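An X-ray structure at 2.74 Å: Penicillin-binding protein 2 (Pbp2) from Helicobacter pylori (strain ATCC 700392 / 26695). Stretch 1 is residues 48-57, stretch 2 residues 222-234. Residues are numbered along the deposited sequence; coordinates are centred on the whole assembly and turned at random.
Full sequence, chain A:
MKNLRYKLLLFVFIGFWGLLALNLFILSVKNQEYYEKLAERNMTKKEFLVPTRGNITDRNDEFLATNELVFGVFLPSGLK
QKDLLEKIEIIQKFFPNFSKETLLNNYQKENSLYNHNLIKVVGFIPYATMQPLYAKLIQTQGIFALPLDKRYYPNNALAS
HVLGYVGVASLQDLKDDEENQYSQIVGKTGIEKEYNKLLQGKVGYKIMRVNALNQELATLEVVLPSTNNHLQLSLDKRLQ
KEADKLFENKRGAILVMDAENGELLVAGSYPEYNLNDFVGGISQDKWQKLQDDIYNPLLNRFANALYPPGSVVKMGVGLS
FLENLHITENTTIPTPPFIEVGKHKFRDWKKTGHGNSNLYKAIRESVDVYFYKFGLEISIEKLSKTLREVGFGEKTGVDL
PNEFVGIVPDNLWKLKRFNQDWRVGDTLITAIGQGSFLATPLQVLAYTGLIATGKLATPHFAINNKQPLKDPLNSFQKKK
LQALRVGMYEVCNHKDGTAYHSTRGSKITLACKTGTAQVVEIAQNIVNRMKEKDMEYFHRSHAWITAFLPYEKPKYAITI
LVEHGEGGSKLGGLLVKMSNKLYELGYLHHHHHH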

ATOM      1  N   PHE A  48       5.699   5.019  17.581  1.00 50.03           N
ATOM      2  CA  PHE A  48       5.999   5.691  16.326  1.00 46.74           C
ATOM      3  C   PHE A  48       4.798   5.659  15.387  1.00 43.84           C
ATOM      4  O   PHE A  48       4.024   4.710  15.379  1.00 42.97           O
ATOM      5  N   LEU A  49       4.671   6.707  14.584  1.00 42.19           N
ATOM      6  CA  LEU A  49       3.583   6.838  13.629  1.00 41.13           C
ATOM      7  C   LEU A  49       4.232   6.832  12.268  1.00 40.39           C
ATOM      8  O   LEU A  49       4.847   7.820  11.861  1.00 41.34           O
ATOM      9  N   VAL A  50       4.113   5.702  11.579  1.00 39.95           N
ATOM     10  CA  VAL A  50       4.902   5.417  10.379  1.00 38.29           C
ATOM     11  C   VAL A  50       4.053   5.560   9.128  1.00 34.94           C
ATOM     12  O   VAL A  50       3.181   4.745   8.901  1.00 35.36           O
ATOM     13  N   PRO A  51       4.340   6.555   8.283  1.00 33.48           N
ATOM     14  CA  PRO A  51       3.441   6.799   7.155  1.00 33.09           C
ATOM     15  C   PRO A  51       3.546   5.764   6.070  1.00 31.70           C
ATOM     16  O   PRO A  51       4.575   5.151   5.926  1.00 32.31           O
ATOM     17  N   THR A  52       2.463   5.573   5.328  1.00 33.40           N
ATOM     18  CA  THR A  52       2.391   4.562   4.273  1.00 33.14           C
ATOM     19  C   THR A  52       3.224   5.053   3.108  1.00 30.47           C
ATOM     20  O   THR A  52       3.204   6.241   2.793  1.00 29.71           O
ATOM     21  N   ARG A  53       3.977   4.156   2.483  1.00 30.08           N
ATOM     22  CA  ARG A  53       4.875   4.578   1.392  1.00 30.85           C
ATOM     23  C   ARG A  53       4.108   5.173   0.241  1.00 30.82           C
ATOM     24  O   ARG A  53       3.108   4.611  -0.183  1.00 31.58           O
ATOM     25  N   GLY A  54       4.595   6.311  -0.253  1.00 33.25           N
ATOM     26  CA  GLY A  54       3.878   7.123  -1.252  1.00 33.68           C
ATOM     27  C   GLY A  54       3.595   6.430  -2.577  1.00 33.56           C
ATOM     28  O   GLY A  54       4.360   5.575  -3.024  1.00 35.02           O
ATOM     29  N   ASN A  55       2.487   6.813  -3.208  1.00 34.06           N
ATOM     30  CA  ASN A  55       2.103   6.255  -4.504  1.00 34.41           C
ATOM     31  C   ASN A  55       2.898   6.891  -5.625  1.00 32.59           C
ATOM     32  O   ASN A  55       3.243   8.076  -5.557  1.00 30.64           O
ATOM     33  N   ILE A  56       3.158   6.105  -6.666  1.00 31.59           N
ATOM     34  CA  ILE A  56       3.766   6.633  -7.881  1.00 33.59           C
ATOM     35  C   ILE A  56       2.720   6.714  -8.993  1.00 33.95           C
ATOM     36  O   ILE A  56       2.061   5.718  -9.331  1.00 31.53           O
ATOM     37  N   THR A  57       2.595   7.913  -9.562  1.00 36.46           N
ATOM     38  CA  THR A  57       1.572   8.180 -10.564  1.00 38.72           C
ATOM     39  C   THR A  57       2.139   8.648 -11.898  1.00 41.63           C
ATOM     40  O   THR A  57       3.034   9.490 -11.969  1.00 44.54           O
ATOM     41  N   VAL A 222       2.912  14.929  20.836  1.00 40.74           N
ATOM     42  CA  VAL A 222       2.648  14.379  19.513  1.00 40.43           C
ATOM     43  C   VAL A 222       3.533  15.137  18.539  1.00 41.83           C
ATOM     44  O   VAL A 222       3.654  16.360  18.610  1.00 44.30           O
ATOM     45  N   VAL A 223       4.168  14.391  17.647  1.00 41.27           N
ATOM     46  CA  VAL A 223       4.753  14.938  16.450  1.00 40.98           C
ATOM     47  C   VAL A 223       4.126  14.160  15.305  1.00 40.47           C
ATOM     48  O   VAL A 223       4.201  12.942  15.273  1.00 44.53           O
ATOM     49  N   LEU A 224       3.494  14.841  14.366  1.00 39.95           N
ATOM     50  CA  LEU A 224       2.824  14.135  13.255  1.00 38.63           C
ATOM     51  C   LEU A 224       3.763  13.687  12.132  1.00 37.80           C
ATOM     52  O   LEU A 224       4.798  14.306  11.885  1.00 36.18           O
ATOM     53  N   PRO A 225       3.388  12.609  11.435  1.00 38.91           N
ATOM     54  CA  PRO A 225       4.190  12.154  10.306  1.00 40.65           C
ATOM     55  C   PRO A 225       3.860  12.951   9.074  1.00 44.45           C
ATOM     56  O   PRO A 225       2.791  13.542   9.005  1.00 46.07           O
ATOM     57  N   SER A 226       4.772  12.968   8.109  1.00 51.10           N
ATOM     58  CA  SER A 226       4.512  13.612   6.830  1.00 53.57           C
ATOM     59  C   SER A 226       3.348  12.892   6.143  1.00 55.29           C
ATOM     60  O   SER A 226       3.015  11.754   6.473  1.00 57.00           O
ATOM     61  N   THR A 227       2.719  13.564   5.193  1.00 65.40           N
ATOM     62  CA  THR A 227       1.519  13.021   4.572  1.00 68.66           C
ATOM     63  C   THR A 227       1.604  13.000   3.046  1.00 68.33           C
ATOM     64  O   THR A 227       1.486  11.935   2.450  1.00 69.69           O
ATOM     65  N   ASN A 228       1.815  14.150   2.407  1.00 71.42           N
ATOM     66  CA  ASN A 228       1.935  14.175   0.936  1.00 76.00           C
ATOM     67  C   ASN A 228       3.275  13.569   0.501  1.00 69.45           C
ATOM     68  O   ASN A 228       4.256  14.277   0.265  1.00 62.77           O
ATOM     69  N   ASN A 229       3.289  12.240   0.427  1.00 65.93           N
ATOM     70  CA  ASN A 229       4.465  11.471   0.053  1.00 60.00           C
ATOM     71  C   ASN A 229       4.380  10.934  -1.380  1.00 55.87           C
ATOM     72  O   ASN A 229       5.307  10.295  -1.847  1.00 55.81           O
ATOM     73  N   HIS A 230       3.283  11.226  -2.076  1.00 54.36           N
ATOM     74  CA  HIS A 230       3.052  10.736  -3.450  1.00 55.01           C
ATOM     75  C   HIS A 230       3.999  11.389  -4.450  1.00 50.18           C
ATOM     76  O   HIS A 230       4.581  12.439  -4.184  1.00 52.10           O
ATOM     77  N   LEU A 231       4.131  10.766  -5.614  1.00 47.78           N
ATOM     78  CA  LEU A 231       5.045  11.249  -6.658  1.00 44.47           C
ATOM     79  C   LEU A 231       4.454  11.044  -8.045  1.00 40.62           C
ATOM     80  O   LEU A 231       4.040   9.941  -8.419  1.00 39.28           O
ATOM     81  N   GLN A 232       4.433  12.121  -8.815  1.00 38.13           N
ATOM     82  CA  GLN A 232       3.901  12.079 -10.164  1.00 36.74           C
ATOM     83  C   GLN A 232       5.020  12.108 -11.220  1.00 36.47           C
ATOM     84  O   GLN A 232       5.891  12.995 -11.196  1.00 40.45           O
ATOM     85  N   LEU A 233       4.962  11.147 -12.147  1.00 33.47           N
ATOM     86  CA  LEU A 233       5.921  11.016 -13.240  1.00 31.24           C
ATOM     87  C   LEU A 233       5.300  11.464 -14.554  1.00 31.81           C
ATOM     88  O   LEU A 233       4.079  11.414 -14.732  1.00 31.67           O
ATOM     89  N   SER A 234       6.166  11.854 -15.483  1.00 31.15           N
ATOM     90  CA  SER A 234       5.756  12.379 -16.775  1.00 30.22           C
ATOM     91  C   SER A 234       5.360  11.316 -17.789  1.00 28.20           C
ATOM     92  O   SER A 234       4.794  11.640 -18.825  1.00 25.51           O
TER

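The two stretches run side by side in nearly the same direction and form a contact of two parts, a short parallel β-pairing at Ile56-Thr57 and Leu231-Gln232 and, before it, an apolar packing built on Leu49 and two prolines. In the apolar part, Leu49 (chi1 m, chi2 t) points toward the second stretch, its CD1 lying 3.6 Å from Val223 O and 4.2 Å from Pro225 CD. Pro51 and Pro225 also point toward each other's stretch, with Pro51 CD 4.1 Å from Pro225 CB. Pro51 CB further meets Asn229 ND2 at 3.7 Å; Asn229 (chi1 m) points inward, and its OD1 accepts a 2.7 Å hydrogen bond from Ser226 OG, which ties its amide to its own loop. At Gly54 the backbones close in: Gly54 CA lies 3.5 Å from Asn229 O, and a CB here would clash with that oxygen. Within the pairing, Ile56 (m, t) and Leu231 (t, p) share one face of the sheet, and Ile56 CG2 packs 3.7 Å from Leu233 CD1. Thr57 and Gln232 occupy the other face. The p rotamer of Thr57 brings OG1 within 3.1 Å of Leu231 O as a hydrogen-bond donor; the same carbonyl accepts a backbone hydrogen bond from Thr57 N at 2.7 Å; Thr57 OG1 additionally touches Gln232 CG at 3.6 Å.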

ATOM      1  CB  PHE A  48       7.200   5.054  15.640  1.00 45.96           C
ATOM      2  CG  PHE A  48       8.481   5.244  16.371  1.00 45.18           C
ATOM      3  CD1 PHE A  48       9.142   6.452  16.329  1.00 45.68           C
ATOM      4  CD2 PHE A  48       9.027   4.209  17.099  1.00 45.48           C
ATOM      5  CE1 PHE A  48      10.323   6.634  17.012  1.00 46.25           C
ATOM      6  CE2 PHE A  48      10.214   4.375  17.775  1.00 45.50           C
ATOM      7  CZ  PHE A  48      10.864   5.594  17.734  1.00 46.92           C
ATOM      8  CB  LEU A  49       2.822   8.152  13.838  1.00 41.93           C
ATOM      9  CG  LEU A  49       2.290   8.461  15.241  1.00 41.84           C
ATOM     10  CD1 LEU A  49       2.153   9.976  15.408  1.00 42.16           C
ATOM     11  CD2 LEU A  49       0.974   7.744  15.531  1.00 39.52           C
ATOM     12  CB  VAL A  50       5.442   3.964  10.409  1.00 38.57           C
ATOM     13  CG1 VAL A  50       6.413   3.750   9.259  1.00 38.11           C
ATOM     14  CG2 VAL A  50       6.077   3.625  11.753  1.00 37.66           C
ATOM     15  CB  PRO A  51       3.885   8.167   6.635  1.00 33.40           C
ATOM     16  CG  PRO A  51       5.331   8.259   7.013  1.00 34.00           C
ATOM     17  CD  PRO A  51       5.494   7.470   8.282  1.00 34.12           C
ATOM     18  CB  THR A  52       0.913   4.303   3.843  1.00 35.65           C
ATOM     19  OG1 THR A  52       0.819   3.093   3.075  1.00 39.47           O
ATOM     20  CG2 THR A  52       0.338   5.474   3.034  1.00 35.70           C
ATOM     21  CB  ARG A  53       5.752   3.439   0.883  1.00 29.21           C
ATOM     22  CG  ARG A  53       6.756   3.889  -0.166  1.00 28.31           C
ATOM     23  CD  ARG A  53       7.698   2.759  -0.577  1.00 29.33           C
ATOM     24  NE  ARG A  53       8.560   3.175  -1.685  1.00 29.33           N
ATOM     25  CZ  ARG A  53       9.807   3.620  -1.556  1.00 29.24           C
ATOM     26  NH1 ARG A  53      10.395   3.682  -0.363  1.00 28.55           N
ATOM     27  NH2 ARG A  53      10.472   3.987  -2.640  1.00 29.85           N
ATOM     28  CB  ASN A  55       0.629   6.508  -4.799  1.00 37.36           C
ATOM     29  CG  ASN A  55      -0.299   5.666  -3.959  1.00 41.09           C
ATOM     30  OD1 ASN A  55       0.079   4.632  -3.418  1.00 45.45           O
ATOM     31  ND2 ASN A  55      -1.542   6.116  -3.849  1.00 44.77           N
ATOM     32  CB  ILE A  56       5.001   5.812  -8.346  1.00 32.85           C
ATOM     33  CG1 ILE A  56       6.084   5.864  -7.281  1.00 32.68           C
ATOM     34  CG2 ILE A  56       5.579   6.371  -9.647  1.00 32.96           C
ATOM     35  CD1 ILE A  56       7.272   4.958  -7.541  1.00 34.45           C
ATOM     36  CB  THR A  57       0.507   9.203 -10.077  1.00 37.24           C
ATOM     37  OG1 THR A  57       1.112  10.229  -9.274  1.00 37.20           O
ATOM     38  CG2 THR A  57      -0.523   8.509  -9.259  1.00 37.37           C
ATOM     39  CB  VAL A 222       1.184  14.529  19.034  1.00 39.17           C
ATOM     40  CG1 VAL A 222       0.981  13.744  17.759  1.00 37.77           C
ATOM     41  CG2 VAL A 222       0.211  14.031  20.061  1.00 40.14           C
ATOM     42  CB  VAL A 223       6.276  14.745  16.453  1.00 40.89           C
ATOM     43  CG1 VAL A 223       6.864  15.075  15.092  1.00 40.84           C
ATOM     44  CG2 VAL A 223       6.925  15.597  17.537  1.00 41.94           C
ATOM     45  CB  LEU A 224       1.737  15.018  12.649  1.00 37.29           C
ATOM     46  CG  LEU A 224       0.541  15.348  13.516  1.00 37.45           C
ATOM     47  CD1 LEU A 224      -0.320  16.293  12.704  1.00 39.04           C
ATOM     48  CD2 LEU A 224      -0.233  14.094  13.899  1.00 37.38           C
ATOM     49  CB  PRO A 225       3.734  10.724  10.114  1.00 38.71           C
ATOM     50  CG  PRO A 225       2.300  10.762  10.536  1.00 37.74           C
ATOM     51  CD  PRO A 225       2.186  11.780  11.628  1.00 37.99           C
ATOM     52  CB  SER A 226       5.763  13.599   5.944  1.00 54.53           C
ATOM     53  OG  SER A 226       5.956  12.334   5.333  1.00 56.76           O
ATOM     54  CB  THR A 227       0.264  13.782   5.050  1.00 70.15           C
ATOM     55  OG1 THR A 227       0.628  15.128   5.394  1.00 69.30           O
ATOM     56  CG2 THR A 227      -0.359  13.088   6.284  1.00 68.34           C
ATOM     57  CB  ASN A 228       1.722  15.586   0.350  1.00 83.78           C
ATOM     58  CG  ASN A 228       0.240  15.976   0.254  1.00 93.09           C
ATOM     59  OD1 ASN A 228      -0.639  15.133   0.051  1.00 97.67           O
ATOM     60  ND2 ASN A 228      -0.035  17.267   0.393  1.00102.02           N
ATOM     61  CB  ASN A 229       4.659  10.314   1.031  1.00 59.13           C
ATOM     62  CG  ASN A 229       4.907  10.793   2.463  1.00 62.35           C
ATOM     63  OD1 ASN A 229       5.510  11.851   2.708  1.00 55.59           O
ATOM     64  ND2 ASN A 229       4.442  10.005   3.420  1.00 66.14           N
ATOM     65  CB  HIS A 230       1.627  11.056  -3.898  1.00 59.70           C
ATOM     66  CG  HIS A 230       1.406  12.520  -4.110  1.00 67.24           C
ATOM     67  ND1 HIS A 230       1.180  13.391  -3.062  1.00 69.53           N
ATOM     68  CD2 HIS A 230       1.441  13.279  -5.232  1.00 68.41           C
ATOM     69  CE1 HIS A 230       1.055  14.617  -3.530  1.00 75.21           C
ATOM     70  NE2 HIS A 230       1.206  14.577  -4.844  1.00 75.89           N
ATOM     71  CB  LEU A 231       6.403  10.544  -6.574  1.00 45.25           C
ATOM     72  CG  LEU A 231       7.481  10.897  -7.606  1.00 46.00           C
ATOM     73  CD1 LEU A 231       7.885  12.358  -7.527  1.00 46.69           C
ATOM     74  CD2 LEU A 231       8.701  10.019  -7.398  1.00 46.83           C
ATOM     75  CB  GLN A 232       2.943  13.249 -10.379  1.00 36.04           C
ATOM     76  CG  GLN A 232       1.953  12.991 -11.493  1.00 34.74           C
ATOM     77  CD  GLN A 232       1.230  14.230 -11.949  1.00 35.65           C
ATOM     78  OE1 GLN A 232       1.530  15.364 -11.530  1.00 35.34           O
ATOM     79  NE2 GLN A 232       0.257  14.018 -12.843  1.00 36.65           N
ATOM     80  CB  LEU A 233       6.384   9.566 -13.417  1.00 28.87           C
ATOM     81  CG  LEU A 233       6.929   8.840 -12.200  1.00 27.93           C
ATOM     82  CD1 LEU A 233       7.459   7.485 -12.598  1.00 26.17           C
ATOM     83  CD2 LEU A 233       8.028   9.649 -11.547  1.00 28.93           C
ATOM     84  CB  SER A 234       6.871  13.237 -17.355  1.00 31.86           C
ATOM     85  OG  SER A 234       8.095  12.515 -17.365  1.00 33.61           O
TER